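Local coordinates for Lys-gingipain catalytic subunit (Porphyromonas gingivalis, PDB 4TKX), which cleaves proteins, strongly preferring lysine before the cut, as the catalytic part of a secreted cysteine protease that may act as a virulence factor, at residues V100-Y105 and A252-V257; P145-L150 and R369-T374; V208-Y213 and L243-C248; N282-E287 and A350-E355. All coordinates share one frame; numbering follows the deposited sequence.

Interaction 1 of 4, residues V100-Y105 and A252-V257; sequences VTDLYY and AQFDYV. With PB (lead (II) ion), chain T.
Val100 packs onto the ring of Phe254 beside a calcium-binding loop of the gingipain catalytic domain, a site filled here by a lead ion. The loop follows strand 242-247 and the catalytic cysteine and makes a type I beta turn from Gln253 to Tyr256. Val100 and Phe254 bury the most surface. They meet by a CH-pi contact: Val100 CG1 stands over the ring centre, 4.0 Å from the centroid of Phe254 and 6° off its normal. The other branch, CG2, lies 3.8 Å from Phe254 CE1. With chi1 near 56°, Phe254 CG sits between its own backbone N and carbonyl carbon, and this turns the ring toward Val100. The carboxylate of Asp102 approaches the far end of the ring, its plane turned 38° from that of the ring. Asp102 OD1 is 3.5 Å from Phe254 CZ. That carboxylate also forms a salt bridge with Arg120, which probably favours its charged form. Asp255 and Val100 approach from opposite directions, with Asp255 OD1 3.5 Å from Val100 CG1. No direct hydrogen bond joins the segments. A water bridges them instead, accepting from Val100 N and donating to Asp255 OD1. While the Phe254 ring packs inward, its backbone takes part in the metal site with Asp85 and Glu263: Phe254 O binds the lead ion at 2.6 Å.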
# COMPACT_ATOMS: atom_id res chain seq x y z
N VAL A 100 1.94 -18.56 6.80
CA VAL A 100 2.41 -17.39 7.52
C VAL A 100 1.50 -16.18 7.31
O VAL A 100 0.95 -15.96 6.21
CB VAL A 100 3.87 -17.06 7.18
CG1 VAL A 100 4.00 -16.54 5.75
CG2 VAL A 100 4.45 -16.09 8.20
N THR A 101 1.32 -15.41 8.39
CA THR A 101 0.56 -14.17 8.35
C THR A 101 1.14 -13.13 9.30
O THR A 101 1.75 -13.49 10.30
CB THR A 101 -0.96 -14.39 8.68
OG1 THR A 101 -1.69 -13.16 8.51
CG2 THR A 101 -1.17 -14.88 10.09
N ASP A 102 0.93 -11.85 8.98
CA ASP A 102 1.29 -10.73 9.83
C ASP A 102 0.03 -10.19 10.49
O ASP A 102 0.10 -9.22 11.23
CB ASP A 102 1.92 -9.62 8.98
CG ASP A 102 3.38 -9.92 8.60
OD1 ASP A 102 4.03 -10.71 9.32
OD2 ASP A 102 3.89 -9.34 7.61
N LEU A 103 -1.13 -10.80 10.23
CA LEU A 103 -2.40 -10.27 10.73
C LEU A 103 -2.42 -10.06 12.24
O LEU A 103 -2.97 -9.07 12.72
CB LEU A 103 -3.58 -11.18 10.35
CG LEU A 103 -4.95 -10.75 10.86
CD1 LEU A 103 -5.34 -9.46 10.18
CD2 LEU A 103 -6.03 -11.83 10.62
N TYR A 104 -1.82 -10.97 12.99
CA TYR A 104 -1.96 -10.94 14.45
C TYR A 104 -1.05 -9.91 15.11
O TYR A 104 -1.24 -9.58 16.29
CB TYR A 104 -1.83 -12.34 15.04
CG TYR A 104 -2.92 -13.22 14.48
CD1 TYR A 104 -4.24 -12.97 14.80
CD2 TYR A 104 -2.66 -14.22 13.56
CE1 TYR A 104 -5.26 -13.71 14.26
CE2 TYR A 104 -3.68 -14.97 13.02
CZ TYR A 104 -4.97 -14.70 13.36
OH TYR A 104 -6.02 -15.45 12.83
N TYR A 105 -0.13 -9.32 14.35
CA TYR A 105 0.56 -8.14 14.84
C TYR A 105 -0.41 -6.96 14.93
O TYR A 105 -0.24 -6.10 15.77
CB TYR A 105 1.77 -7.76 13.97
CG TYR A 105 2.89 -8.78 14.02
CD1 TYR A 105 3.43 -9.20 15.23
CD2 TYR A 105 3.40 -9.34 12.86
CE1 TYR A 105 4.44 -10.12 15.29
CE2 TYR A 105 4.42 -10.27 12.90
CZ TYR A 105 4.93 -10.66 14.12
OH TYR A 105 5.95 -11.59 14.16
N ALA A 252 2.80 -14.34 -2.11
CA ALA A 252 3.26 -13.57 -0.95
C ALA A 252 3.57 -14.45 0.26
O ALA A 252 3.52 -13.99 1.39
CB ALA A 252 2.26 -12.47 -0.59
N GLN A 253 3.88 -15.72 0.02
CA GLN A 253 4.20 -16.64 1.12
C GLN A 253 5.63 -16.39 1.55
O GLN A 253 6.56 -17.07 1.11
CB GLN A 253 3.99 -18.10 0.70
CG GLN A 253 3.93 -19.05 1.88
CD GLN A 253 3.61 -20.47 1.48
OE1 GLN A 253 4.44 -21.37 1.60
NE2 GLN A 253 2.39 -20.67 0.99
N PHE A 254 5.80 -15.40 2.44
CA PHE A 254 7.11 -14.81 2.68
C PHE A 254 7.99 -15.55 3.69
O PHE A 254 9.05 -15.03 4.05
CB PHE A 254 6.98 -13.33 3.06
CG PHE A 254 6.09 -13.07 4.23
CD1 PHE A 254 6.59 -13.16 5.52
CD2 PHE A 254 4.76 -12.72 4.05
CE1 PHE A 254 5.76 -12.92 6.61
CE2 PHE A 254 3.95 -12.49 5.13
CZ PHE A 254 4.44 -12.58 6.41
N ASP A 255 7.58 -16.75 4.10
CA ASP A 255 8.47 -17.63 4.86
C ASP A 255 8.89 -18.85 4.06
O ASP A 255 9.42 -19.80 4.63
CB ASP A 255 7.84 -18.06 6.20
CG ASP A 255 6.71 -19.07 6.03
OD1 ASP A 255 6.12 -19.15 4.92
OD2 ASP A 255 6.41 -19.79 7.00
N TYR A 256 8.69 -18.81 2.75
CA TYR A 256 9.13 -19.89 1.87
C TYR A 256 10.66 -19.98 1.88
O TYR A 256 11.36 -19.01 2.19
CB TYR A 256 8.58 -19.65 0.47
CG TYR A 256 8.82 -20.76 -0.52
CD1 TYR A 256 8.32 -22.04 -0.30
CD2 TYR A 256 9.54 -20.53 -1.69
CE1 TYR A 256 8.53 -23.05 -1.22
CE2 TYR A 256 9.76 -21.54 -2.61
CZ TYR A 256 9.26 -22.80 -2.36
OH TYR A 256 9.45 -23.82 -3.27
N VAL A 257 11.18 -21.16 1.54
CA VAL A 257 12.62 -21.41 1.59
C VAL A 257 13.41 -20.52 0.64
O VAL A 257 14.59 -20.22 0.89
CB VAL A 257 12.92 -22.91 1.34
CG1 VAL A 257 12.40 -23.35 0.00
CG2 VAL A 257 14.41 -23.18 1.46
PB PB T . 11.30 -14.53 2.92
O HOH W 1 3.66 -20.27 5.15
O HOH W 2 13.33 -15.24 1.70

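Interaction 2 of 4, residues P145-L150 and R369-T374; sequences PDKSYL and RAMPKT. With SO4 (sulfate ion), chain B; EDO (1,2-ethanediol), chain M.
Leu150 lays its CD1 methyl 3.7 Å from Pro372 CD, and the two side chains cross at about a right angle. The flat group here is the guanidinium of Arg369, which meets a sulfate at its edge and in its plane. Arg369 NH2 donates to sulfate O2 at 2.8 Å, while the bond from NE to O1 is weak. Lys373 NZ reaches the same sulfate through O4 and also donates to an ethanediol molecule. Both small molecules probably come from the crystallisation liquor.

Met371 makes the second apolar contact. Its chain leaves with CG anti to the backbone N (chi1 -175°), then bends twice. This brings CE 3.7 Å from Lys147 CB and 3.4 Å from Lys147 O. The contact joins two loops. The first leads from helix 126-141 into strand 152-157 of the mixed sheet; the second runs from strand 357-361 toward the C-terminal Ig-like domain, whose antiparallel sheet begins with strand 377-378. In the first loop Asp146 forms an Asx turn. Its OD1 accepts from Ser148 N and from Ser148 OG, both on the same face of the carboxylate plane.

The backbones approach closely at Leu150, whose O lies 3.3 Å from Ala370 CA in a CA-H...O contact. A water donates to Leu150 O at 2.6 Å and to Ala370 O at 3.0 Å.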
# COMPACT_ATOMS: atom_id res chain seq x y z
N PRO A 145 11.98 10.99 -14.10
CA PRO A 145 12.25 11.88 -15.24
C PRO A 145 11.12 11.93 -16.27
O PRO A 145 10.94 12.94 -16.93
CB PRO A 145 13.51 11.27 -15.89
CG PRO A 145 14.01 10.24 -14.96
CD PRO A 145 12.91 9.85 -14.04
N ASP A 146 10.35 10.87 -16.40
CA ASP A 146 9.30 10.80 -17.40
C ASP A 146 8.06 10.28 -16.71
O ASP A 146 8.02 9.13 -16.32
CB ASP A 146 9.71 9.83 -18.51
CG ASP A 146 8.74 9.80 -19.68
OD1 ASP A 146 7.57 10.20 -19.53
OD2 ASP A 146 9.16 9.36 -20.77
N LYS A 147 7.05 11.13 -16.56
CA LYS A 147 5.84 10.74 -15.85
C LYS A 147 4.80 10.04 -16.73
O LYS A 147 3.74 9.62 -16.23
CB LYS A 147 5.22 11.98 -15.20
CG LYS A 147 6.14 12.56 -14.11
CD LYS A 147 5.51 13.72 -13.38
CE LYS A 147 6.58 14.69 -12.82
NZ LYS A 147 7.91 14.06 -12.38
N SER A 148 5.08 9.90 -18.02
CA SER A 148 4.08 9.34 -18.93
C SER A 148 3.72 7.89 -18.57
O SER A 148 2.61 7.45 -18.86
CB SER A 148 4.52 9.47 -20.38
OG SER A 148 5.55 8.56 -20.70
N TYR A 149 4.62 7.15 -17.93
CA TYR A 149 4.31 5.77 -17.58
C TYR A 149 3.17 5.70 -16.56
O TYR A 149 2.52 4.65 -16.43
CB TYR A 149 5.55 5.01 -17.09
CG TYR A 149 5.75 5.06 -15.58
CD1 TYR A 149 6.25 6.21 -14.95
CD2 TYR A 149 5.44 3.97 -14.78
CE1 TYR A 149 6.43 6.24 -13.57
CE2 TYR A 149 5.62 3.99 -13.42
CZ TYR A 149 6.11 5.12 -12.82
OH TYR A 149 6.26 5.14 -11.45
N LEU A 150 2.91 6.80 -15.86
CA LEU A 150 1.83 6.82 -14.87
C LEU A 150 0.45 6.68 -15.51
O LEU A 150 -0.51 6.31 -14.83
CB LEU A 150 1.88 8.11 -14.03
CG LEU A 150 3.14 8.24 -13.16
CD1 LEU A 150 3.15 9.58 -12.44
CD2 LEU A 150 3.19 7.10 -12.14
N ARG A 369 -3.47 8.04 -9.80
CA ARG A 369 -4.47 7.47 -10.71
C ARG A 369 -4.34 8.22 -12.03
O ARG A 369 -4.84 9.32 -12.18
CB ARG A 369 -5.87 7.61 -10.12
CG ARG A 369 -6.06 6.81 -8.82
CD ARG A 369 -7.48 6.99 -8.23
NE ARG A 369 -7.69 8.32 -7.67
CZ ARG A 369 -7.41 8.64 -6.40
NH1 ARG A 369 -6.91 7.75 -5.58
NH2 ARG A 369 -7.63 9.88 -5.95
N ALA A 370 -3.63 7.61 -12.97
CA ALA A 370 -3.16 8.24 -14.18
C ALA A 370 -2.28 9.42 -13.79
O ALA A 370 -1.52 9.31 -12.81
CB ALA A 370 -4.32 8.62 -15.10
N MET A 371 -2.34 10.53 -14.52
CA MET A 371 -1.41 11.61 -14.26
C MET A 371 -1.87 12.44 -13.06
O MET A 371 -2.96 13.00 -13.06
CB MET A 371 -1.24 12.50 -15.48
CG MET A 371 -0.16 13.60 -15.28
SD MET A 371 1.55 12.97 -15.13
CE MET A 371 1.88 12.37 -16.79
N PRO A 372 -1.03 12.54 -12.05
CA PRO A 372 -1.44 13.33 -10.89
C PRO A 372 -1.51 14.83 -11.20
O PRO A 372 -0.87 15.34 -12.12
CB PRO A 372 -0.34 13.03 -9.85
CG PRO A 372 0.82 12.56 -10.66
CD PRO A 372 0.24 11.84 -11.83
N LYS A 373 -2.32 15.51 -10.41
CA LYS A 373 -2.58 16.93 -10.57
C LYS A 373 -1.52 17.79 -9.90
O LYS A 373 -0.81 17.35 -8.99
CB LYS A 373 -3.96 17.23 -9.98
CG LYS A 373 -5.11 16.65 -10.79
CD LYS A 373 -6.40 16.62 -9.97
CE LYS A 373 -7.61 16.18 -10.80
NZ LYS A 373 -7.47 14.79 -11.35
N THR A 374 -1.46 19.05 -10.33
CA THR A 374 -0.60 20.05 -9.70
C THR A 374 -1.38 20.77 -8.61
O THR A 374 -2.47 21.27 -8.84
CB THR A 374 -0.11 21.05 -10.73
OG1 THR A 374 0.66 20.35 -11.71
CG2 THR A 374 0.75 22.09 -10.10
S SO4 B . -8.82 12.38 -8.67
O1 SO4 B . -8.63 11.10 -9.34
O2 SO4 B . -8.75 12.14 -7.24
O3 SO4 B . -10.14 12.89 -9.03
O4 SO4 B . -7.76 13.30 -9.07
C1 EDO M . -5.98 12.15 -14.96
O1 EDO M . -6.86 13.20 -15.38
C2 EDO M . -6.04 11.98 -13.44
O2 EDO M . -5.78 13.22 -12.78
O HOH W 3 -0.91 6.43 -12.23

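Interaction 3 of 4, residues V208-Y213 and L243-C248; sequences VSFANY and LAIGNC. With TCK (N-[(1S)-5-amino-1-(chloroacetyl)pentyl]-4-methylbenzenesulfonamide), chain U.
Strands 210-213 and 243-247 run parallel, their axes approaching to 4.7 Å and 6° from aligned, with backbone bonds from Leu243 N to Ser209 O through to Asn247 N to Tyr213 O. Phe210, Asn212, Leu243 and Ile245 share one face of the sheet. Phe210 and Leu243 lie side by side and point the same way. Ile245 CD1 comes at the edge of the Phe210 ring, in its plane, 3.6 Å from Phe210 CE1.

Asn212 is the main polar link between the side chains. Its ND2 donates to Asn247 OD1 at 2.9 Å, nearly straight at 173°, and to Ile245 O, also at 2.9 Å. Both acceptors lie near the Asn212 amide plane, and the two bonds fix the rotation of the amide. Ile245 O therefore takes two donors: Tyr213 N nearly along its C=O axis, and Asn212 ND2 from above the carbonyl plane. A water donates to Asn212 OD1 and Asn247 OD1, and Tyr313 also bonds Asn212 OD1.

On the face of Ala211 and Ala244, Cys248 SG stands at the edge of the Tyr213 ring, 5.3 Å from its centroid. Tyr213 OH is bonded to His216 O.

Asn247 O accepts from the lysine-like amine of the inhibitor, TCK NZ, at 2.9 Å; Asp288 OD2 also hydrogen-bonds the inhibitor. These are the two middle strands of the six-stranded, mostly parallel alpha/beta sheet, as in clan CD peptidases, with the active-site histidine and cysteine just beyond the C-terminal strand ends.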
# COMPACT_ATOMS: atom_id res chain seq x y z
N VAL A 208 4.62 0.84 -16.81
CA VAL A 208 3.24 0.89 -16.34
C VAL A 208 3.26 1.30 -14.87
O VAL A 208 4.21 1.04 -14.17
CB VAL A 208 2.51 -0.47 -16.47
CG1 VAL A 208 2.29 -0.85 -17.93
CG2 VAL A 208 3.24 -1.60 -15.73
N SER A 209 2.18 1.92 -14.42
CA SER A 209 2.03 2.32 -13.02
C SER A 209 1.46 1.21 -12.15
O SER A 209 1.57 1.25 -10.93
CB SER A 209 1.11 3.54 -12.95
OG SER A 209 -0.20 3.21 -13.40
N PHE A 210 0.82 0.22 -12.78
CA PHE A 210 0.03 -0.78 -12.09
C PHE A 210 0.02 -2.02 -12.95
O PHE A 210 -0.13 -1.94 -14.17
CB PHE A 210 -1.39 -0.24 -11.91
CG PHE A 210 -2.35 -1.19 -11.22
CD1 PHE A 210 -2.15 -1.59 -9.91
CD2 PHE A 210 -3.48 -1.62 -11.88
CE1 PHE A 210 -3.05 -2.42 -9.29
CE2 PHE A 210 -4.39 -2.47 -11.25
CZ PHE A 210 -4.17 -2.87 -9.97
N ALA A 211 0.20 -3.17 -12.31
CA ALA A 211 0.09 -4.48 -12.95
C ALA A 211 -0.77 -5.38 -12.07
O ALA A 211 -0.49 -5.53 -10.88
CB ALA A 211 1.46 -5.09 -13.13
N ASN A 212 -1.81 -5.97 -12.65
CA ASN A 212 -2.71 -6.84 -11.90
C ASN A 212 -2.89 -8.11 -12.71
O ASN A 212 -3.29 -8.08 -13.87
CB ASN A 212 -4.05 -6.13 -11.71
CG ASN A 212 -5.06 -6.87 -10.80
OD1 ASN A 212 -6.24 -6.50 -10.80
ND2 ASN A 212 -4.62 -7.86 -9.99
N TYR A 213 -2.56 -9.23 -12.08
CA TYR A 213 -2.68 -10.56 -12.67
C TYR A 213 -3.66 -11.37 -11.84
O TYR A 213 -3.57 -11.40 -10.62
CB TYR A 213 -1.31 -11.23 -12.67
CG TYR A 213 -1.27 -12.72 -12.97
CD1 TYR A 213 -1.46 -13.64 -11.96
CD2 TYR A 213 -1.00 -13.19 -14.25
CE1 TYR A 213 -1.39 -15.01 -12.22
CE2 TYR A 213 -0.95 -14.56 -14.51
CZ TYR A 213 -1.16 -15.45 -13.49
OH TYR A 213 -1.09 -16.81 -13.74
N LEU A 243 2.86 -0.46 -8.69
CA LEU A 243 2.18 -1.32 -7.74
C LEU A 243 1.79 -2.55 -8.52
O LEU A 243 1.22 -2.44 -9.62
CB LEU A 243 0.92 -0.63 -7.23
CG LEU A 243 -0.06 -1.48 -6.42
CD1 LEU A 243 0.59 -2.05 -5.16
CD2 LEU A 243 -1.34 -0.69 -6.08
N ALA A 244 2.09 -3.73 -7.96
CA ALA A 244 1.62 -4.98 -8.56
C ALA A 244 0.70 -5.71 -7.58
O ALA A 244 0.92 -5.68 -6.36
CB ALA A 244 2.76 -5.86 -8.99
N ILE A 245 -0.35 -6.32 -8.13
CA ILE A 245 -1.28 -7.12 -7.34
C ILE A 245 -1.46 -8.47 -8.02
O ILE A 245 -1.87 -8.55 -9.19
CB ILE A 245 -2.66 -6.42 -7.22
CG1 ILE A 245 -2.50 -5.03 -6.60
CG2 ILE A 245 -3.67 -7.32 -6.45
CD1 ILE A 245 -3.81 -4.32 -6.34
N GLY A 246 -1.13 -9.52 -7.29
CA GLY A 246 -1.31 -10.87 -7.77
C GLY A 246 -2.49 -11.49 -7.06
O GLY A 246 -2.40 -11.83 -5.88
N ASN A 247 -3.61 -11.57 -7.76
CA ASN A 247 -4.79 -12.24 -7.23
C ASN A 247 -4.65 -13.69 -7.65
O ASN A 247 -5.14 -14.10 -8.72
CB ASN A 247 -6.06 -11.60 -7.76
CG ASN A 247 -6.27 -10.20 -7.24
OD1 ASN A 247 -6.29 -9.25 -8.01
ND2 ASN A 247 -6.38 -10.07 -5.92
N CYS A 248 -3.93 -14.45 -6.84
CA CYS A 248 -3.56 -15.82 -7.16
C CYS A 248 -2.98 -16.47 -5.92
O CYS A 248 -2.80 -15.81 -4.90
CB CYS A 248 -2.53 -15.85 -8.30
SG CYS A 248 -1.00 -14.93 -7.99
S TCK U . -7.09 -22.64 -7.24
O1S TCK U . -8.45 -22.23 -7.04
O2S TCK U . -6.95 -23.00 -8.65
C1 TCK U . -6.67 -24.04 -6.21
C2 TCK U . -6.31 -25.23 -6.83
C3 TCK U . -5.98 -26.34 -6.04
C4 TCK U . -6.03 -26.24 -4.66
C5 TCK U . -6.40 -25.02 -4.04
C6 TCK U . -6.73 -23.92 -4.82
C7 TCK U . -5.68 -27.44 -3.83
N TCK U . -6.10 -21.37 -6.85
CA TCK U . -5.34 -20.60 -7.84
C TCK U . -3.88 -20.69 -7.48
O TCK U . -3.09 -19.86 -7.85
CB TCK U . -5.80 -19.12 -7.83
CG TCK U . -7.23 -18.97 -8.32
CD TCK U . -7.78 -17.51 -8.13
CE TCK U . -7.32 -16.56 -9.21
NZ TCK U . -7.82 -15.23 -8.92
CM TCK U . -3.44 -21.83 -6.55
O HOH W 4 -7.37 -6.55 -8.23

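Interaction 4 of 4, residues N282-E287 and A350-E355; sequences NSYWGE and AHYYWE. With TCK (N-[(1S)-5-amino-1-(chloroacetyl)pentyl]-4-methylbenzenesulfonamide), chain U.
Tyr352 and Tyr353, neighbours on helix 350-356, send their hydroxyls to the 282-287 segment, which lines the inhibitor pocket. Tyr352 OH donates to Asn282 O at 2.7 Å, with the donor tilted 23° from the carbonyl plane. Tyr352 OH also sits at the edge of the Tyr284 ring, 3.7 Å from Tyr284 CE2, and the two tyrosine side chains cross at about a right angle. A water joins Tyr352 OH to Tyr284 OH.

Tyr353 OH accepts a weak bond from Tyr284 N at 3.4 Å. The Tyr353 ring end also lies against Glu287 CB, where the modelled approach is doubtfully short. Asp288 also bonds Tyr353 OH, and its other carboxylate oxygen bonds Ser283 OG and the inhibitor. The tyrosine is thus a second-shell partner of a pocket residue.

On the pocket side, Ser283 O accepts from the inhibitor's N at 3.0 Å. The inhibitor's lysine-like chain passes over one face of Trp285, with TCK CG 3.5 Å above the plane. Tyr284 CE1 lies 3.6 Å from C6 of the tosyl ring.

Tyr284 is the N-cap residue of helix 285-293, and the 282-287 segment follows strand 273-279. Helix 350-356 packs against this segment through Tyr352 and Tyr353; it also meets helix 325-341, with Tyr353 on Ala336, and helix 103-106, with Trp354 on Leu103.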
# COMPACT_ATOMS: atom_id res chain seq x y z
N ASN A 282 -3.17 -20.28 -0.49
CA ASN A 282 -3.96 -20.34 -1.70
C ASN A 282 -5.03 -19.26 -1.72
O ASN A 282 -5.58 -18.90 -0.68
CB ASN A 282 -4.65 -21.70 -1.81
CG ASN A 282 -3.68 -22.83 -1.98
OD1 ASN A 282 -2.56 -22.64 -2.45
ND2 ASN A 282 -4.12 -24.03 -1.62
N SER A 283 -5.33 -18.75 -2.90
CA SER A 283 -6.53 -17.93 -3.11
C SER A 283 -7.48 -18.73 -4.00
O SER A 283 -7.12 -19.78 -4.56
CB SER A 283 -6.21 -16.56 -3.71
OG SER A 283 -5.93 -16.65 -5.10
N TYR A 284 -8.70 -18.23 -4.13
CA TYR A 284 -9.77 -18.99 -4.79
C TYR A 284 -10.50 -18.09 -5.76
O TYR A 284 -10.52 -16.88 -5.59
CB TYR A 284 -10.74 -19.55 -3.76
CG TYR A 284 -10.04 -20.56 -2.90
CD1 TYR A 284 -9.90 -21.88 -3.33
CD2 TYR A 284 -9.48 -20.19 -1.70
CE1 TYR A 284 -9.23 -22.81 -2.55
CE2 TYR A 284 -8.80 -21.11 -0.91
CZ TYR A 284 -8.68 -22.41 -1.35
OH TYR A 284 -7.99 -23.31 -0.57
N TRP A 285 -11.08 -18.68 -6.79
CA TRP A 285 -11.66 -17.87 -7.84
C TRP A 285 -12.81 -16.96 -7.35
O TRP A 285 -12.84 -15.77 -7.69
CB TRP A 285 -12.11 -18.76 -9.00
CG TRP A 285 -10.95 -19.38 -9.75
CD1 TRP A 285 -10.45 -20.64 -9.58
CD2 TRP A 285 -10.18 -18.78 -10.80
NE1 TRP A 285 -9.40 -20.85 -10.45
CE2 TRP A 285 -9.23 -19.73 -11.22
CE3 TRP A 285 -10.21 -17.52 -11.43
CZ2 TRP A 285 -8.30 -19.46 -12.23
CZ3 TRP A 285 -9.29 -17.27 -12.45
CH2 TRP A 285 -8.35 -18.24 -12.84
N GLY A 286 -13.73 -17.50 -6.57
CA GLY A 286 -14.88 -16.72 -6.13
C GLY A 286 -14.46 -15.58 -5.23
O GLY A 286 -14.83 -14.43 -5.42
N GLU A 287 -13.64 -15.91 -4.23
CA GLU A 287 -13.24 -14.92 -3.27
C GLU A 287 -12.41 -13.79 -3.94
O GLU A 287 -12.62 -12.63 -3.64
CB GLU A 287 -12.52 -15.59 -2.11
CG GLU A 287 -13.48 -16.34 -1.14
CD GLU A 287 -14.29 -17.54 -1.74
OE1 GLU A 287 -13.93 -18.14 -2.80
OE2 GLU A 287 -15.31 -17.89 -1.10
N ALA A 350 -14.44 -15.54 5.97
CA ALA A 350 -13.80 -14.28 5.69
C ALA A 350 -12.51 -14.15 6.49
O ALA A 350 -11.56 -13.48 6.06
CB ALA A 350 -14.75 -13.15 6.00
N HIS A 351 -12.47 -14.79 7.65
CA HIS A 351 -11.28 -14.77 8.51
C HIS A 351 -10.03 -15.13 7.69
O HIS A 351 -8.94 -14.53 7.85
CB HIS A 351 -11.49 -15.79 9.63
CG HIS A 351 -10.50 -15.72 10.75
ND1 HIS A 351 -9.57 -14.70 10.86
CD2 HIS A 351 -10.30 -16.53 11.81
CE1 HIS A 351 -8.84 -14.90 11.95
NE2 HIS A 351 -9.26 -16.01 12.54
N TYR A 352 -10.20 -16.12 6.81
CA TYR A 352 -9.12 -16.61 5.96
C TYR A 352 -8.52 -15.48 5.11
O TYR A 352 -7.30 -15.36 5.02
CB TYR A 352 -9.64 -17.73 5.07
CG TYR A 352 -8.64 -18.40 4.14
CD1 TYR A 352 -8.19 -17.78 2.98
CD2 TYR A 352 -8.22 -19.70 4.39
CE1 TYR A 352 -7.33 -18.42 2.12
CE2 TYR A 352 -7.36 -20.35 3.55
CZ TYR A 352 -6.92 -19.71 2.41
OH TYR A 352 -6.07 -20.37 1.55
N TYR A 353 -9.38 -14.67 4.49
CA TYR A 353 -8.88 -13.63 3.60
C TYR A 353 -8.08 -12.57 4.33
O TYR A 353 -7.04 -12.11 3.83
CB TYR A 353 -9.99 -13.03 2.74
CG TYR A 353 -9.91 -13.64 1.37
CD1 TYR A 353 -10.02 -15.02 1.21
CD2 TYR A 353 -9.67 -12.87 0.23
CE1 TYR A 353 -9.90 -15.61 -0.02
CE2 TYR A 353 -9.56 -13.46 -1.01
CZ TYR A 353 -9.67 -14.84 -1.12
OH TYR A 353 -9.58 -15.46 -2.33
N TRP A 354 -8.53 -12.21 5.53
CA TRP A 354 -7.77 -11.25 6.33
C TRP A 354 -6.40 -11.82 6.74
O TRP A 354 -5.41 -11.07 6.80
CB TRP A 354 -8.57 -10.79 7.55
CG TRP A 354 -9.75 -9.98 7.14
CD1 TRP A 354 -11.02 -10.42 6.93
CD2 TRP A 354 -9.75 -8.58 6.83
NE1 TRP A 354 -11.82 -9.37 6.52
CE2 TRP A 354 -11.06 -8.23 6.46
CE3 TRP A 354 -8.77 -7.59 6.86
CZ2 TRP A 354 -11.42 -6.93 6.10
CZ3 TRP A 354 -9.12 -6.31 6.50
CH2 TRP A 354 -10.43 -5.99 6.14
N GLU A 355 -6.33 -13.12 6.98
CA GLU A 355 -5.05 -13.79 7.25
C GLU A 355 -4.18 -13.96 6.00
O GLU A 355 -2.94 -14.08 6.10
CB GLU A 355 -5.30 -15.17 7.83
CG GLU A 355 -5.83 -15.19 9.23
CD GLU A 355 -5.95 -16.63 9.81
OE1 GLU A 355 -5.89 -17.61 9.04
OE2 GLU A 355 -6.05 -16.77 11.04
S TCK U . -7.09 -22.64 -7.24
O1S TCK U . -8.45 -22.23 -7.04
O2S TCK U . -6.95 -23.00 -8.65
C1 TCK U . -6.67 -24.04 -6.21
C2 TCK U . -6.31 -25.23 -6.83
C3 TCK U . -5.98 -26.34 -6.04
C4 TCK U . -6.03 -26.24 -4.66
C5 TCK U . -6.40 -25.02 -4.04
C6 TCK U . -6.73 -23.92 -4.82
C7 TCK U . -5.68 -27.44 -3.83
N TCK U . -6.10 -21.37 -6.85
CA TCK U . -5.34 -20.60 -7.84
C TCK U . -3.88 -20.69 -7.48
O TCK U . -3.09 -19.86 -7.85
CB TCK U . -5.80 -19.12 -7.83
CG TCK U . -7.23 -18.97 -8.32
CD TCK U . -7.78 -17.51 -8.13
CE TCK U . -7.32 -16.56 -9.21
NZ TCK U . -7.82 -15.23 -8.92
CM TCK U . -3.44 -21.83 -6.55
O HOH W 5 -6.15 -23.33 1.43

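In the fold
Interactions 1, 3 and 4 lie in the catalytic domain; interaction 2 holds the loop running on toward the Ig-like domain. Interaction 3 joins two central strands of the mixed sheet, and its centre lies about 18 Å from those of interactions 2 and 4. Interaction 2 touches it where Tyr149 and Leu150 reach the start of strand 210-214. Interaction 4 meets it near the other end, through Cys248 O and Ser283 OG, at the inhibitor pocket. Interactions 1 and 4 have centres about 15 Å apart and touch at helix 350-356. Along the chain, interaction 3 is nested inside interactions 1 and 2, and interaction 4 follows it. The loop after the catalytic cysteine thus leads to the metal site.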